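Haloacid dehalogenase domain protein hydrolase (Planctomyces limnophilus, PDB 4OVY) is probably a metal-dependent hydrolase, perhaps a phosphatase, of the haloacid dehalogenase superfamily, and binds a calcium ion. Local coordinates at residues E50-V55 with R127-H132; A90-G95 with S272-L277. All blocks are in the same frame, centred on the assembly; numbering follows the deposited sequence.

How the contacts relate
Contacts 1 and 2 are both small and partly buried, about 15 Å apart between centres, and they interlock along the chain, the segments of one alternating with those of the other. Contact 1 ties the loop ahead of helix 55-67 to the loop after helix 112-125 by a direct hydrogen bond from a buried histidine, with a proline pair at its margin. Contact 2, between residues 90-95, which continue from helix 88-91, and the loop ahead of helix 279-287, has no direct polar bond: carbon packing and one shared water do the work. The two meet where residues 50-55 lie against 272-277, Tyr54 with Gly275 and Gln51 with Ser272, each a probable hydrogen bond.

Contact 1. Residues E50-V55 with R127-H132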
# COMPACT_ATOMS: atom_id res chain seq x y z
N GLU A 50 -8.62 23.79 -1.23
CA GLU A 50 -7.73 23.73 -2.41
C GLU A 50 -7.75 25.03 -3.23
O GLU A 50 -7.34 25.05 -4.39
CB GLU A 50 -8.10 22.55 -3.32
CG GLU A 50 -9.48 22.68 -3.92
CD GLU A 50 -9.90 21.50 -4.76
OE1 GLU A 50 -9.04 20.66 -5.12
OE2 GLU A 50 -11.11 21.41 -5.06
N GLN A 51 -8.27 26.11 -2.64
CA GLN A 51 -8.24 27.44 -3.24
C GLN A 51 -7.38 28.33 -2.35
O GLN A 51 -7.40 28.17 -1.13
CB GLN A 51 -9.66 28.01 -3.35
CG GLN A 51 -10.61 27.20 -4.22
CD GLN A 51 -10.23 27.18 -5.70
OE1 GLN A 51 -9.48 28.02 -6.17
NE2 GLN A 51 -10.77 26.21 -6.43
N PRO A 52 -6.63 29.27 -2.94
CA PRO A 52 -6.55 29.63 -4.37
C PRO A 52 -5.76 28.65 -5.23
O PRO A 52 -5.72 28.81 -6.45
CB PRO A 52 -5.84 30.99 -4.34
CG PRO A 52 -4.98 30.93 -3.13
CD PRO A 52 -5.74 30.12 -2.12
N MSE A 53 -5.13 27.66 -4.60
CA MSE A 53 -4.45 26.58 -5.34
C MSE A 53 -4.26 25.37 -4.46
O MSE A 53 -4.40 25.45 -3.23
CB MSE A 53 -3.07 27.03 -5.85
CG MSE A 53 -2.12 27.40 -4.72
SE MSE A 53 -0.43 28.12 -5.41
CE MSE A 53 -1.08 29.97 -5.61
N TYR A 54 -3.93 24.24 -5.07
CA TYR A 54 -3.60 23.03 -4.31
C TYR A 54 -2.50 23.41 -3.33
O TYR A 54 -1.56 24.14 -3.70
CB TYR A 54 -3.14 21.90 -5.23
CG TYR A 54 -4.13 21.52 -6.32
CD1 TYR A 54 -5.47 21.29 -6.03
CD2 TYR A 54 -3.71 21.37 -7.65
CE1 TYR A 54 -6.37 20.94 -7.02
CE2 TYR A 54 -4.61 21.01 -8.65
CZ TYR A 54 -5.95 20.80 -8.32
OH TYR A 54 -6.86 20.45 -9.30
N VAL A 55 -2.61 22.95 -2.09
CA VAL A 55 -1.64 23.34 -1.07
C VAL A 55 -0.22 22.90 -1.46
O VAL A 55 0.74 23.63 -1.21
CB VAL A 55 -2.00 22.78 0.33
CG1 VAL A 55 -0.90 23.09 1.34
CG2 VAL A 55 -3.32 23.38 0.80
N ARG A 127 1.05 29.80 5.77
CA ARG A 127 -0.34 30.03 6.14
C ARG A 127 -1.20 30.36 4.94
O ARG A 127 -0.72 30.88 3.94
CB ARG A 127 -0.44 31.15 7.18
CG ARG A 127 -0.32 32.55 6.61
CD ARG A 127 -0.44 33.56 7.73
NE ARG A 127 -0.42 34.94 7.25
CZ ARG A 127 -0.63 36.00 8.02
NH1 ARG A 127 -0.88 35.85 9.33
NH2 ARG A 127 -0.60 37.22 7.50
N HIS A 128 -2.48 30.05 5.06
CA HIS A 128 -3.42 30.32 4.00
C HIS A 128 -3.54 31.84 3.85
O HIS A 128 -3.66 32.55 4.86
CB HIS A 128 -4.77 29.67 4.30
CG HIS A 128 -5.66 29.58 3.11
ND1 HIS A 128 -6.33 30.67 2.61
CD2 HIS A 128 -5.97 28.54 2.31
CE1 HIS A 128 -7.03 30.31 1.55
NE2 HIS A 128 -6.82 29.02 1.34
N PRO A 129 -3.49 32.35 2.61
CA PRO A 129 -3.53 33.81 2.39
C PRO A 129 -4.86 34.47 2.78
O PRO A 129 -4.88 35.66 3.08
CB PRO A 129 -3.30 33.95 0.88
CG PRO A 129 -3.71 32.64 0.30
CD PRO A 129 -3.37 31.61 1.34
N LYS A 130 -5.95 33.71 2.73
CA LYS A 130 -7.26 34.17 3.17
C LYS A 130 -7.48 33.96 4.67
O LYS A 130 -7.79 34.91 5.38
CB LYS A 130 -8.35 33.43 2.40
CG LYS A 130 -9.76 33.92 2.62
CD LYS A 130 -10.73 33.11 1.77
CE LYS A 130 -12.15 33.21 2.27
NZ LYS A 130 -12.82 34.46 1.82
N PHE A 131 -7.34 32.73 5.15
CA PHE A 131 -7.71 32.39 6.52
C PHE A 131 -6.62 32.74 7.54
O PHE A 131 -6.90 32.83 8.73
CB PHE A 131 -8.13 30.91 6.62
CG PHE A 131 -9.24 30.54 5.68
CD1 PHE A 131 -10.51 31.06 5.85
CD2 PHE A 131 -9.00 29.71 4.59
CE1 PHE A 131 -11.53 30.75 4.98
CE2 PHE A 131 -10.02 29.39 3.70
CZ PHE A 131 -11.29 29.91 3.90
N HIS A 132 -5.39 32.96 7.08
CA HIS A 132 -4.25 33.29 7.95
C HIS A 132 -4.06 32.29 9.11
O HIS A 132 -3.71 32.66 10.24
CB HIS A 132 -4.35 34.74 8.45
CG HIS A 132 -4.11 35.76 7.38
ND1 HIS A 132 -4.47 37.09 7.51
CD2 HIS A 132 -3.56 35.65 6.14
CE1 HIS A 132 -4.13 37.75 6.42
NE2 HIS A 132 -3.58 36.90 5.57
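In the loop after strand 38-41 of this HAD-type hydrolase, which carries the calcium ligands Asp42 and Asp44 at its start, Gln51 offers its backbone carbonyl to the ring of His128. NE2 of His128 donates to O of Gln51 over 2.7 Å; the nitrogen lies in the carbonyl plane, while the oxygen stands 17° out of the ring plane. The other ring nitrogen accepts from its own turn: ND1 of His128 takes the N-H of Lys130 at 3.1 Å and, weakly, that of Phe131. Both nitrogens of this buried ring are therefore engaged, consistent with a neutral imidazole protonated on NE2. CG of His128 stands anti to the backbone N (chi1 -164°), which carries the ring out to the carbonyl, and CD of Pro129 and CD2 of Phe131 cover its opposite faces. Beside the bond the prolines meet tip to tip, CG of Pro52 4.0 Å from CG of Pro129. The peptide before Pro52 is cis. With His128 replaced by an alanine, the Gln51 carbonyl would probably lose its donor and the N-H of Lys130 its acceptor. NE2 of Gln51 is hydrogen-bonded to OG of Ser272, and OE2 of Glu50, a calcium-binding residue without an ion here, to OH of Tyr268. The contact thus joins the approach to helix 55-67 to the loop between helices 112-125 and 141-152.

Contact 2. Residues A90-G95 with S272-L277; sequences ALAKLG and SPFGRL
Ala92, in the turn from Leu91 to Leu94, meets Pro273 and Phe274, the three residues that carry this contact. The methyl of Ala92 points toward the proline, and its CB comes within 3.3 Å of CB of Pro273, closer than carbons usually pack; the fit at this spot is tight. Phe274 reaches the same alanine from its far ring atom, with CZ 4.1 Å from CA of Ala92 and slightly farther from the methyl. The approach to the ring is oblique. CG of Phe274 is anti to its carbonyl carbon (chi1 -60°), a setting that sends the ring alongside Pro273 to Ala92, so that proline and phenylalanine share one small residue.

The polar link is indirect. A single water donates to O of Ala92 and to O of Pro273, 2.8 Å from each, and so bridges two carbonyls that could not bond to one another. Within 90-95, the type I turn from Leu91 to Leu94 sets Ala92 at its second position, with Leu94 N bonded to Leu91 O at 3.2 Å. On the loop side, OG of Ser272 donates to O of Phe274 over 2.6 Å, from 30° off the carbonyl plane, which closes the bend around Pro273.

Phe274 also meets Tyr54 edge-to-face and touches Leu57 of helix 55-67, while Leu91 packs on Leu61 of the same helix. The ring lies about 8 Å from the bound calcium, side chain to ion. In many HAD hydrolases a helical insert after the first strand of the Rossmann-like core forms a C1-type cap, and contact 2 is consistent with a turn of such an insert resting on a loop of the core near the metal site.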
# COMPACT_ATOMS: atom_id res chain seq x y z
N ALA A 90 -1.02 29.89 -15.94
CA ALA A 90 -0.11 28.88 -16.48
C ALA A 90 -0.01 27.70 -15.50
O ALA A 90 -0.04 26.54 -15.90
CB ALA A 90 1.26 29.48 -16.75
N LEU A 91 0.11 28.02 -14.22
CA LEU A 91 0.26 26.99 -13.17
C LEU A 91 -0.95 26.06 -13.04
O LEU A 91 -0.81 24.90 -12.64
CB LEU A 91 0.56 27.66 -11.82
CG LEU A 91 1.90 28.40 -11.77
CD1 LEU A 91 2.04 29.15 -10.45
CD2 LEU A 91 3.07 27.45 -11.98
N ALA A 92 -2.13 26.57 -13.39
CA ALA A 92 -3.35 25.77 -13.40
C ALA A 92 -3.34 24.63 -14.42
O ALA A 92 -4.18 23.74 -14.34
CB ALA A 92 -4.55 26.67 -13.65
N LYS A 93 -2.42 24.67 -15.38
CA LYS A 93 -2.33 23.63 -16.41
C LYS A 93 -1.55 22.40 -15.95
O LYS A 93 -1.57 21.37 -16.62
CB LYS A 93 -1.67 24.18 -17.68
CG LYS A 93 -2.23 25.50 -18.19
CD LYS A 93 -3.70 25.43 -18.55
CE LYS A 93 -4.20 26.77 -19.06
NZ LYS A 93 -5.65 26.76 -19.36
N LEU A 94 -0.85 22.49 -14.82
CA LEU A 94 0.04 21.40 -14.38
C LEU A 94 -0.68 20.07 -14.13
O LEU A 94 -0.22 19.01 -14.57
CB LEU A 94 0.82 21.83 -13.12
CG LEU A 94 1.93 22.86 -13.36
CD1 LEU A 94 2.49 23.37 -12.04
CD2 LEU A 94 3.06 22.29 -14.22
N GLY A 95 -1.79 20.12 -13.42
CA GLY A 95 -2.48 18.90 -12.99
C GLY A 95 -1.63 18.08 -12.03
O GLY A 95 -0.56 18.52 -11.60
N SER A 272 -13.53 26.09 -12.60
CA SER A 272 -12.40 26.25 -11.71
C SER A 272 -11.16 25.57 -12.28
O SER A 272 -11.23 24.42 -12.70
CB SER A 272 -12.71 25.64 -10.34
OG SER A 272 -11.67 25.93 -9.43
N PRO A 273 -10.02 26.27 -12.28
CA PRO A 273 -8.79 25.58 -12.66
C PRO A 273 -8.36 24.53 -11.62
O PRO A 273 -7.70 23.57 -11.97
CB PRO A 273 -7.76 26.71 -12.76
CG PRO A 273 -8.33 27.86 -12.02
CD PRO A 273 -9.82 27.71 -12.03
N PHE A 274 -8.74 24.72 -10.36
CA PHE A 274 -8.40 23.78 -9.29
C PHE A 274 -9.67 23.09 -8.80
O PHE A 274 -10.63 23.76 -8.43
CB PHE A 274 -7.70 24.52 -8.15
CG PHE A 274 -6.42 25.20 -8.57
CD1 PHE A 274 -5.27 24.46 -8.78
CD2 PHE A 274 -6.38 26.57 -8.78
CE1 PHE A 274 -4.09 25.06 -9.18
CE2 PHE A 274 -5.19 27.19 -9.18
CZ PHE A 274 -4.05 26.43 -9.39
N GLY A 275 -9.67 21.76 -8.80
CA GLY A 275 -10.83 21.00 -8.35
C GLY A 275 -12.05 21.16 -9.23
O GLY A 275 -13.18 21.21 -8.74
N ARG A 276 -11.83 21.24 -10.54
CA ARG A 276 -12.93 21.38 -11.50
C ARG A 276 -13.92 20.23 -11.34
O ARG A 276 -13.55 19.06 -11.35
CB ARG A 276 -12.42 21.42 -12.94
CG ARG A 276 -13.49 21.85 -13.94
CD ARG A 276 -12.99 21.78 -15.38
NE ARG A 276 -11.74 22.51 -15.58
CZ ARG A 276 -11.64 23.82 -15.84
NH1 ARG A 276 -12.71 24.59 -15.95
NH2 ARG A 276 -10.43 24.36 -16.00
N LEU A 277 -15.19 20.60 -11.20
CA LEU A 277 -16.29 19.66 -11.02
C LEU A 277 -17.33 19.99 -12.08
O LEU A 277 -17.91 21.07 -12.06
CB LEU A 277 -16.88 19.80 -9.62
CG LEU A 277 -18.14 18.96 -9.33
CD1 LEU A 277 -17.86 17.47 -9.51
CD2 LEU A 277 -18.69 19.26 -7.95
O HOH W 1 -5.06 22.69 -11.94